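Local coordinates for membrane-associated lipoprotein (Ureaplasma parvum, PDB 3K63) that is of unknown function but is probably held at the cell membrane as a lipoprotein, and is represented here by its lipoprotein-17 domain, at residues 55-66 and 78-88; 68-76 and 107-117. All coordinates share one frame; numbering follows the deposited sequence.

Interaction 1: residues 55-66 and 78-88; sequences ELDIKIINFLYP and TLKLSLMLTDK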
loop_
_atom_site.group_PDB
_atom_site.type_symbol
_atom_site.label_atom_id
_atom_site.label_comp_id
_atom_site.label_asym_id
_atom_site.label_seq_id
_atom_site.Cartn_x
_atom_site.Cartn_y
_atom_site.Cartn_z
ATOM N N GLU A 55 -6.084 -16.860 10.515
ATOM C CA GLU A 55 -5.729 -17.584 9.297
ATOM C C GLU A 55 -4.646 -16.999 8.391
ATOM O O GLU A 55 -3.938 -17.745 7.722
ATOM C CB GLU A 55 -6.969 -17.770 8.420
ATOM C CG GLU A 55 -8.228 -18.217 9.129
ATOM C CD GLU A 55 -9.046 -17.051 9.671
ATOM O OE1 GLU A 55 -8.549 -16.285 10.531
ATOM O OE2 GLU A 55 -10.203 -16.899 9.228
ATOM N N LEU A 56 -4.512 -15.676 8.380
ATOM C CA LEU A 56 -3.584 -15.009 7.472
ATOM C C LEU A 56 -2.647 -13.948 8.037
ATOM O O LEU A 56 -2.940 -13.314 9.056
ATOM C CB LEU A 56 -4.433 -14.392 6.360
ATOM C CG LEU A 56 -3.988 -13.220 5.508
ATOM C CD1 LEU A 56 -3.342 -13.786 4.280
ATOM C CD2 LEU A 56 -5.183 -12.357 5.140
ATOM N N ASP A 57 -1.494 -13.784 7.391
ATOM C CA ASP A 57 -0.581 -12.721 7.791
ATOM C C ASP A 57 -0.385 -11.870 6.552
ATOM O O ASP A 57 -0.057 -12.381 5.475
ATOM C CB ASP A 57 0.788 -13.197 8.237
ATOM C CG ASP A 57 1.670 -12.025 8.667
ATOM O OD1 ASP A 57 1.174 -11.214 9.483
ATOM O OD2 ASP A 57 2.834 -11.897 8.204
ATOM N N ILE A 58 -0.596 -10.570 6.710
ATOM C CA ILE A 58 -0.459 -9.628 5.610
ATOM C C ILE A 58 0.681 -8.656 5.845
ATOM O O ILE A 58 0.687 -7.932 6.843
ATOM C CB ILE A 58 -1.699 -8.763 5.455
ATOM C CG1 ILE A 58 -2.936 -9.600 5.119
ATOM C CG2 ILE A 58 -1.432 -7.725 4.390
ATOM C CD1 ILE A 58 -4.231 -8.755 5.066
ATOM N N LYS A 59 1.623 -8.620 4.907
ATOM C CA LYS A 59 2.758 -7.698 4.976
ATOM C C LYS A 59 2.838 -6.925 3.679
ATOM O O LYS A 59 2.595 -7.475 2.606
ATOM C CB LYS A 59 4.074 -8.444 5.117
ATOM C CG LYS A 59 4.390 -9.023 6.496
ATOM C CD LYS A 59 4.461 -7.953 7.579
ATOM C CE LYS A 59 5.002 -8.543 8.887
ATOM N NZ LYS A 59 4.222 -9.714 9.392
ATOM N N ILE A 60 3.154 -5.642 3.757
ATOM C CA ILE A 60 3.328 -4.871 2.536
ATOM C C ILE A 60 4.852 -4.848 2.435
ATOM O O ILE A 60 5.523 -4.257 3.273
ATOM C CB ILE A 60 2.807 -3.448 2.691
ATOM C CG1 ILE A 60 1.280 -3.477 2.753
ATOM C CG2 ILE A 60 3.317 -2.577 1.545
ATOM C CD1 ILE A 60 0.634 -2.131 3.162
ATOM N N ILE A 61 5.420 -5.503 1.438
ATOM C CA ILE A 61 6.875 -5.511 1.341
ATOM C C ILE A 61 7.429 -4.385 0.446
ATOM O O ILE A 61 8.593 -3.986 0.604
ATOM C CB ILE A 61 7.386 -6.920 0.892
ATOM C CG1 ILE A 61 6.968 -7.227 -0.546
ATOM C CG2 ILE A 61 6.812 -7.979 1.812
ATOM C CD1 ILE A 61 7.458 -8.625 -1.035
ATOM N N ASN A 62 6.584 -3.865 -0.455
ATOM C CA ASN A 62 6.973 -2.769 -1.361
ATOM C C ASN A 62 5.802 -1.933 -1.830
ATOM O O ASN A 62 4.700 -2.441 -2.000
ATOM C CB ASN A 62 7.667 -3.281 -2.624
ATOM C CG ASN A 62 9.003 -3.917 -2.336
ATOM O OD1 ASN A 62 9.122 -5.143 -2.313
ATOM N ND2 ASN A 62 10.019 -3.091 -2.089
ATOM N N PHE A 63 6.042 -0.644 -2.014
ATOM C CA PHE A 63 5.032 0.252 -2.542
ATOM C C PHE A 63 5.602 0.595 -3.930
ATOM O O PHE A 63 6.772 0.963 -4.064
ATOM C CB PHE A 63 4.928 1.513 -1.694
ATOM C CG PHE A 63 4.114 1.348 -0.437
ATOM C CD1 PHE A 63 2.730 1.265 -0.494
ATOM C CD2 PHE A 63 4.733 1.285 0.809
ATOM C CE1 PHE A 63 1.982 1.127 0.671
ATOM C CE2 PHE A 63 3.992 1.148 1.966
ATOM C CZ PHE A 63 2.618 1.066 1.897
ATOM N N LEU A 64 4.784 0.462 -4.963
ATOM C CA LEU A 64 5.236 0.760 -6.310
ATOM C C LEU A 64 4.249 1.656 -7.024
ATOM O O LEU A 64 3.057 1.616 -6.737
ATOM C CB LEU A 64 5.389 -0.529 -7.097
ATOM C CG LEU A 64 6.388 -1.563 -6.577
ATOM C CD1 LEU A 64 6.191 -2.895 -7.302
ATOM C CD2 LEU A 64 7.802 -1.035 -6.753
ATOM N N TYR A 65 4.746 2.469 -7.948
ATOM C CA TYR A 65 3.883 3.348 -8.729
ATOM C C TYR A 65 3.229 2.416 -9.734
ATOM O O TYR A 65 3.891 1.547 -10.316
ATOM C CB TYR A 65 4.708 4.400 -9.462
ATOM C CG TYR A 65 5.417 5.357 -8.525
ATOM C CD1 TYR A 65 4.724 5.993 -7.486
ATOM C CD2 TYR A 65 6.771 5.656 -8.683
ATOM C CE1 TYR A 65 5.362 6.907 -6.632
ATOM C CE2 TYR A 65 7.411 6.570 -7.828
ATOM C CZ TYR A 65 6.693 7.192 -6.815
ATOM O OH TYR A 65 7.290 8.139 -6.016
ATOM N N PRO A 66 1.922 2.568 -9.957
ATOM C CA PRO A 66 1.267 1.678 -10.915
ATOM C C PRO A 66 1.955 1.620 -12.273
ATOM O O PRO A 66 2.124 0.535 -12.839
ATOM C CB PRO A 66 -0.142 2.242 -10.991
ATOM C CG PRO A 66 -0.340 2.779 -9.579
ATOM C CD PRO A 66 0.958 3.511 -9.373
ATOM N N THR A 78 -2.858 7.005 -6.553
ATOM C CA THR A 78 -2.808 5.552 -6.555
ATOM C C THR A 78 -1.439 4.929 -6.265
ATOM O O THR A 78 -0.403 5.545 -6.498
ATOM C CB THR A 78 -3.285 5.055 -7.905
ATOM O OG1 THR A 78 -4.579 5.605 -8.180
ATOM C CG2 THR A 78 -3.345 3.542 -7.932
ATOM N N LEU A 79 -1.452 3.706 -5.744
ATOM C CA LEU A 79 -0.227 2.979 -5.435
ATOM C C LEU A 79 -0.479 1.506 -5.688
ATOM O O LEU A 79 -1.622 1.040 -5.662
ATOM C CB LEU A 79 0.181 3.164 -3.972
ATOM C CG LEU A 79 0.935 4.415 -3.519
ATOM C CD1 LEU A 79 0.872 4.483 -1.999
ATOM C CD2 LEU A 79 2.377 4.391 -3.994
ATOM N N LYS A 80 0.592 0.777 -5.954
ATOM C CA LYS A 80 0.518 -0.649 -6.197
ATOM C C LYS A 80 1.197 -1.241 -4.968
ATOM O O LYS A 80 2.391 -1.036 -4.737
ATOM C CB LYS A 80 1.299 -0.969 -7.471
ATOM C CG LYS A 80 1.177 -2.410 -7.952
ATOM C CD LYS A 80 1.815 -2.680 -9.339
ATOM C CE LYS A 80 0.983 -2.063 -10.462
ATOM N NZ LYS A 80 1.524 -2.352 -11.830
ATOM N N LEU A 81 0.423 -1.941 -4.153
ATOM C CA LEU A 81 0.948 -2.558 -2.941
ATOM C C LEU A 81 1.428 -3.983 -3.188
ATOM O O LEU A 81 0.650 -4.868 -3.549
ATOM C CB LEU A 81 -0.120 -2.583 -1.855
ATOM C CG LEU A 81 -0.202 -1.399 -0.901
ATOM C CD1 LEU A 81 -0.578 -0.153 -1.668
ATOM C CD2 LEU A 81 -1.228 -1.702 0.203
ATOM N N SER A 82 2.715 -4.211 -2.995
ATOM C CA SER A 82 3.262 -5.537 -3.194
ATOM C C SER A 82 3.106 -6.219 -1.836
ATOM O O SER A 82 3.720 -5.797 -0.856
ATOM C CB SER A 82 4.729 -5.431 -3.596
ATOM O OG SER A 82 5.277 -6.692 -3.917
ATOM N N LEU A 83 2.285 -7.269 -1.786
ATOM C CA LEU A 83 2.002 -7.982 -0.547
ATOM C C LEU A 83 2.597 -9.358 -0.387
ATOM O O LEU A 83 2.843 -10.072 -1.364
ATOM C CB LEU A 83 0.502 -8.129 -0.384
ATOM C CG LEU A 83 -0.353 -6.880 -0.535
ATOM C CD1 LEU A 83 -1.816 -7.291 -0.705
ATOM C CD2 LEU A 83 -0.158 -5.996 0.683
HETATM N N MSE A 84 2.836 -9.728 0.864
HETATM C CA MSE A 84 3.324 -11.058 1.167
HETATM C C MSE A 84 2.231 -11.618 2.065
HETATM O O MSE A 84 1.938 -11.053 3.118
HETATM C CB MSE A 84 4.642 -11.021 1.922
HETATM C CG MSE A 84 5.177 -12.394 2.219
HETATM SE SE MSE A 84 6.928 -12.417 3.006
HETATM C CE MSE A 84 6.440 -11.560 4.679
ATOM N N LEU A 85 1.604 -12.704 1.634
ATOM C CA LEU A 85 0.524 -13.321 2.402
ATOM C C LEU A 85 0.939 -14.693 2.915
ATOM O O LEU A 85 1.252 -15.590 2.125
ATOM C CB LEU A 85 -0.724 -13.446 1.521
ATOM C CG LEU A 85 -1.144 -12.161 0.800
ATOM C CD1 LEU A 85 -2.250 -12.449 -0.193
ATOM C CD2 LEU A 85 -1.594 -11.138 1.817
ATOM N N THR A 86 0.955 -14.856 4.235
ATOM C CA THR A 86 1.328 -16.147 4.805
ATOM C C THR A 86 0.107 -16.926 5.271
ATOM O O THR A 86 -0.723 -16.422 6.024
ATOM C CB THR A 86 2.277 -15.993 5.988
ATOM O OG1 THR A 86 3.458 -15.300 5.575
ATOM C CG2 THR A 86 2.674 -17.351 6.520
ATOM N N ASP A 87 -0.000 -18.155 4.792
ATOM C CA ASP A 87 -1.104 -19.034 5.137
ATOM C C ASP A 87 -0.673 -19.633 6.469
ATOM O O ASP A 87 0.247 -20.451 6.522
ATOM C CB ASP A 87 -1.223 -20.135 4.078
ATOM C CG ASP A 87 -2.404 -21.054 4.315
ATOM O OD1 ASP A 87 -2.797 -21.210 5.493
ATOM O OD2 ASP A 87 -2.925 -21.629 3.321
ATOM N N LYS A 88 -1.324 -19.223 7.548
ATOM C CA LYS A 88 -0.964 -19.705 8.868
ATOM C C LYS A 88 -1.213 -21.177 9.169
ATOM O O LYS A 88 -0.727 -21.686 10.177
ATOM C CB LYS A 88 -1.624 -18.818 9.926
ATOM C CG LYS A 88 -0.988 -17.446 10.006
ATOM C CD LYS A 88 -1.569 -16.599 11.126
ATOM C CE LYS A 88 -0.763 -15.315 11.320
ATOM N NZ LYS A 88 -1.417 -14.406 12.309
HETATM O O HOH W 1 3.171 -12.545 5.361
HETATM O O HOH W 2 7.959 -7.005 -4.520
#
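Asp57 and Thr86 exchange both of their backbone hydrogen bonds, as do Lys59 with Met84 and Leu64 with Lys80, which defines strands 56-64 and 79-87 as antiparallel neighbours. Their axes come within 4.6 Å and their N-to-C directions make 143°, antiparallel with a marked twist. Midway the register slips by one: Ile61 and Asn62 both face Ser82 in a classic beta bulge. Ser82 O accepts Ile61 N at 2.9 Å and Asn62 N weakly at 3.5 Å.

Apolar packing occupies the face bearing Leu56, Ile58, Ile60, Phe63, Leu81, Leu83 and Leu85. Ile60 carries two of these contacts, its CD1 meeting Leu81 CD2 at 3.5 Å and its CG1 meeting Leu83 CD2 at 3.6 Å. Leu81 lies alongside Phe63, with CG 3.7 Å from ring atom CE1, while Ile60 CG2 sits over one ring face near the rim. Phe19 and Tyr41 also meet this ring.

Polar groups gather on the other face. Lys59 bends at chi2 (-60°) and again at chi4, curling NZ back to the syn lone pair of Asp57 OD2, a 2.8 Å salt bridge; its CG rests beside CE of selenomethionine Met84. One water links Asp57 OD2, Met84 O and Thr86 OG1, and another joins Asn62 OD1 to Ser82 OG. Near the end of strand 56-64, Lys80 NZ donates to an in-plane lone pair of Pro66 O at 3.1 Å.

The pairing thus yields a two-faced antiparallel strand pair, apolar toward the domain interior and hydrated on its reverse, where the Lys59 ammonium probably offsets the charge of Asp57.

Interaction 2: residues 68-76 and 107-117; sequences GDFGSANKN and PYGVDENGTIP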
loop_
_atom_site.group_PDB
_atom_site.type_symbol
_atom_site.label_atom_id
_atom_site.label_comp_id
_atom_site.label_asym_id
_atom_site.label_seq_id
_atom_site.Cartn_x
_atom_site.Cartn_y
_atom_site.Cartn_z
ATOM N N GLY A 68 5.132 2.931 -12.878
ATOM C CA GLY A 68 6.576 3.061 -12.842
ATOM C C GLY A 68 7.110 4.466 -12.599
ATOM O O GLY A 68 8.324 4.630 -12.454
ATOM N N ASP A 69 6.250 5.485 -12.585
ATOM C CA ASP A 69 6.742 6.836 -12.341
ATOM C C ASP A 69 5.756 7.641 -11.494
ATOM O O ASP A 69 4.542 7.590 -11.716
ATOM C CB ASP A 69 7.030 7.551 -13.676
ATOM C CG ASP A 69 5.871 8.432 -14.155
ATOM O OD1 ASP A 69 4.824 7.891 -14.590
ATOM O OD2 ASP A 69 6.025 9.678 -14.104
ATOM N N PHE A 70 6.294 8.385 -10.531
ATOM C CA PHE A 70 5.516 9.199 -9.591
ATOM C C PHE A 70 4.438 10.140 -10.162
ATOM O O PHE A 70 3.327 10.193 -9.633
ATOM C CB PHE A 70 6.470 10.021 -8.719
ATOM C CG PHE A 70 6.907 11.324 -9.346
ATOM C CD1 PHE A 70 7.986 11.375 -10.224
ATOM C CD2 PHE A 70 6.242 12.509 -9.030
ATOM C CE1 PHE A 70 8.399 12.590 -10.771
ATOM C CE2 PHE A 70 6.647 13.727 -9.572
ATOM C CZ PHE A 70 7.727 13.770 -10.444
ATOM N N GLY A 71 4.749 10.893 -11.218
ATOM C CA GLY A 71 3.748 11.802 -11.762
ATOM C C GLY A 71 2.417 11.127 -12.052
ATOM O O GLY A 71 1.345 11.633 -11.708
ATOM N N SER A 72 2.500 9.958 -12.678
ATOM C CA SER A 72 1.316 9.176 -13.039
ATOM C C SER A 72 0.536 8.751 -11.794
ATOM O O SER A 72 -0.694 8.797 -11.759
ATOM C CB SER A 72 1.745 7.936 -13.832
ATOM O OG SER A 72 0.625 7.241 -14.351
ATOM N N ALA A 73 1.275 8.342 -10.772
ATOM C CA ALA A 73 0.685 7.908 -9.520
ATOM C C ALA A 73 0.124 9.093 -8.734
ATOM O O ALA A 73 -0.973 9.014 -8.182
ATOM C CB ALA A 73 1.728 7.169 -8.696
ATOM N N ASN A 74 0.873 10.190 -8.683
ATOM C CA ASN A 74 0.421 11.363 -7.952
ATOM C C ASN A 74 -0.860 11.955 -8.547
ATOM O O ASN A 74 -1.657 12.551 -7.833
ATOM C CB ASN A 74 1.534 12.422 -7.898
ATOM C CG ASN A 74 2.570 12.124 -6.824
ATOM O OD1 ASN A 74 2.454 11.140 -6.086
ATOM N ND2 ASN A 74 3.578 12.977 -6.724
ATOM N N LYS A 75 -1.058 11.782 -9.851
ATOM C CA LYS A 75 -2.260 12.297 -10.512
ATOM C C LYS A 75 -3.506 11.509 -10.112
ATOM O O LYS A 75 -4.570 12.093 -9.907
ATOM C CB LYS A 75 -2.102 12.265 -12.037
ATOM C CG LYS A 75 -1.341 13.453 -12.622
ATOM C CD LYS A 75 -0.983 13.222 -14.080
ATOM C CE LYS A 75 0.214 14.073 -14.480
ATOM N NZ LYS A 75 0.835 13.635 -15.769
ATOM N N ASN A 76 -3.366 10.187 -9.996
ATOM C CA ASN A 76 -4.481 9.305 -9.625
ATOM C C ASN A 76 -4.520 8.979 -8.128
ATOM O O ASN A 76 -5.398 8.249 -7.682
ATOM C CB ASN A 76 -4.394 7.982 -10.396
ATOM C CG ASN A 76 -4.269 8.177 -11.893
ATOM O OD1 ASN A 76 -3.541 7.439 -12.565
ATOM N ND2 ASN A 76 -4.986 9.159 -12.430
ATOM N N PRO A 107 -3.575 17.387 -9.816
ATOM C CA PRO A 107 -3.746 17.311 -11.273
ATOM C C PRO A 107 -2.516 17.207 -12.185
ATOM O O PRO A 107 -2.622 16.653 -13.272
ATOM C CB PRO A 107 -4.596 18.539 -11.571
ATOM C CG PRO A 107 -4.047 19.530 -10.592
ATOM C CD PRO A 107 -3.969 18.718 -9.322
ATOM N N TYR A 108 -1.359 17.702 -11.757
ATOM C CA TYR A 108 -0.171 17.613 -12.599
ATOM C C TYR A 108 0.841 16.562 -12.144
ATOM O O TYR A 108 1.829 16.294 -12.837
ATOM C CB TYR A 108 0.528 18.974 -12.680
ATOM C CG TYR A 108 -0.391 20.110 -13.026
ATOM C CD1 TYR A 108 -1.356 19.957 -14.015
ATOM C CD2 TYR A 108 -0.288 21.342 -12.382
ATOM C CE1 TYR A 108 -2.198 20.999 -14.361
ATOM C CE2 TYR A 108 -1.126 22.396 -12.722
ATOM C CZ TYR A 108 -2.077 22.218 -13.714
ATOM O OH TYR A 108 -2.891 23.267 -14.072
ATOM N N GLY A 109 0.619 16.000 -10.962
ATOM C CA GLY A 109 1.516 14.979 -10.455
ATOM C C GLY A 109 2.766 15.499 -9.773
ATOM O O GLY A 109 3.670 14.734 -9.465
ATOM N N VAL A 110 2.838 16.802 -9.548
ATOM C CA VAL A 110 4.010 17.373 -8.893
ATOM C C VAL A 110 4.130 16.750 -7.500
ATOM O O VAL A 110 3.115 16.503 -6.863
ATOM C CB VAL A 110 3.875 18.921 -8.799
ATOM C CG1 VAL A 110 2.503 19.279 -8.267
ATOM C CG2 VAL A 110 4.963 19.504 -7.908
ATOM N N ASP A 111 5.350 16.482 -7.029
ATOM C CA ASP A 111 5.526 15.865 -5.710
ATOM C C ASP A 111 5.696 16.857 -4.556
ATOM O O ASP A 111 5.755 18.069 -4.767
ATOM C CB ASP A 111 6.707 14.879 -5.718
ATOM C CG ASP A 111 8.056 15.572 -5.859
ATOM O OD1 ASP A 111 8.102 16.823 -5.833
ATOM O OD2 ASP A 111 9.082 14.858 -5.988
ATOM N N GLU A 112 5.792 16.309 -3.344
ATOM C CA GLU A 112 5.924 17.087 -2.113
ATOM C C GLU A 112 7.101 18.067 -2.088
ATOM O O GLU A 112 7.178 18.929 -1.212
ATOM C CB GLU A 112 6.040 16.147 -0.907
ATOM C CG GLU A 112 7.356 15.386 -0.869
ATOM C CD GLU A 112 7.304 14.096 -1.665
ATOM O OE1 GLU A 112 6.528 14.022 -2.642
ATOM O OE2 GLU A 112 8.047 13.152 -1.320
ATOM N N ASN A 113 8.030 17.918 -3.023
ATOM C CA ASN A 113 9.185 18.800 -3.076
ATOM C C ASN A 113 9.136 19.671 -4.326
ATOM O O ASN A 113 10.161 20.135 -4.816
ATOM C CB ASN A 113 10.476 17.964 -3.003
ATOM C CG ASN A 113 10.798 17.528 -1.581
ATOM O OD1 ASN A 113 11.242 16.405 -1.334
ATOM N ND2 ASN A 113 10.579 18.439 -0.632
ATOM N N GLY A 114 7.927 19.872 -4.842
ATOM C CA GLY A 114 7.740 20.701 -6.021
ATOM C C GLY A 114 8.156 20.184 -7.386
ATOM O O GLY A 114 7.964 20.871 -8.378
ATOM N N THR A 115 8.734 18.994 -7.457
ATOM C CA THR A 115 9.160 18.456 -8.751
ATOM C C THR A 115 7.993 18.237 -9.721
ATOM O O THR A 115 6.940 17.761 -9.318
ATOM C CB THR A 115 9.899 17.127 -8.572
ATOM O OG1 THR A 115 11.047 17.337 -7.747
ATOM C CG2 THR A 115 10.342 16.564 -9.918
ATOM N N ILE A 116 8.174 18.614 -10.991
ATOM C CA ILE A 116 7.141 18.433 -12.016
ATOM C C ILE A 116 7.474 17.216 -12.880
ATOM O O ILE A 116 8.621 17.040 -13.314
ATOM C CB ILE A 116 7.048 19.626 -12.985
ATOM C CG1 ILE A 116 6.684 20.899 -12.237
ATOM C CG2 ILE A 116 6.011 19.340 -14.051
ATOM C CD1 ILE A 116 7.879 21.727 -11.833
ATOM N N PRO A 117 6.475 16.363 -13.156
ATOM C CA PRO A 117 6.699 15.169 -13.981
ATOM C C PRO A 117 7.310 15.474 -15.365
ATOM O O PRO A 117 6.687 16.149 -16.192
ATOM C CB PRO A 117 5.300 14.585 -14.114
ATOM C CG PRO A 117 4.662 14.952 -12.830
ATOM C CD PRO A 117 5.090 16.390 -12.649
#
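Gly71, in the first turn of helix 70-76, and Gly109 bring their CA atoms to 4.1 Å, and Gly109 has a positive phi (83°) as the 107-117 loop turns past the helix. The lack of side chains allows this approach, and Pro117 CG also packs at 3.4 Å from Gly71 CA.

Phe70 reaches into the loop. With its CG lodged between backbone N and carbonyl carbon (chi1 85°), the ring brings CE2 to 3.1 Å from Gly109 O and CZ to 3.9 Å from Thr115 CG2, and Pro117 CG touches CE2. Asn74 ND2 lies at the ring edge, in plane, and donates to Gly109 O at 3.3 Å, meeting that oxygen from well above its carbonyl plane; the same amide nitrogen also hydrogen-bonds to Ser35 OG. The methylene chain of Lys75 runs along the loop, its CE 3.2 Å from Tyr108 O. Within the loop, Asp111 OD1 accepts Asn113 N, an Asx turn, and Thr115 N from opposite faces of the carboxylate, which probably helps hold the type I turn from Asp111 to Gly114 in shape.

Helix 70-76 lies between this loop and the end of strand 56-64, where Tyr65 touches Phe70 and Ala73, while helix 34-40 touches Asn74 and Asp111.

In the fold
Helix 70-76 is the connection between strands 56-64 and 79-87, so interaction 2 docks the C-terminal loop onto the element that connects the two strands of interaction 1. The centres lie about 23 Å apart, yet the two touch: Tyr65 CD1 packs on Ala73 CB at 3.4 Å, and Thr78 N probably bonds to Ala73 O. Interaction 1 lies about 7 Å from the chain centre and half its touching residues are buried; interaction 2 is peripheral, about 17 Å out. Accordingly, a long backbone ladder, broken by one bulge, and aliphatic packing dominate the first, burying 1171 Å², whereas the second buries 408 Å² through one aromatic ring, glycine and proline packing, and a single cross-segment hydrogen bond.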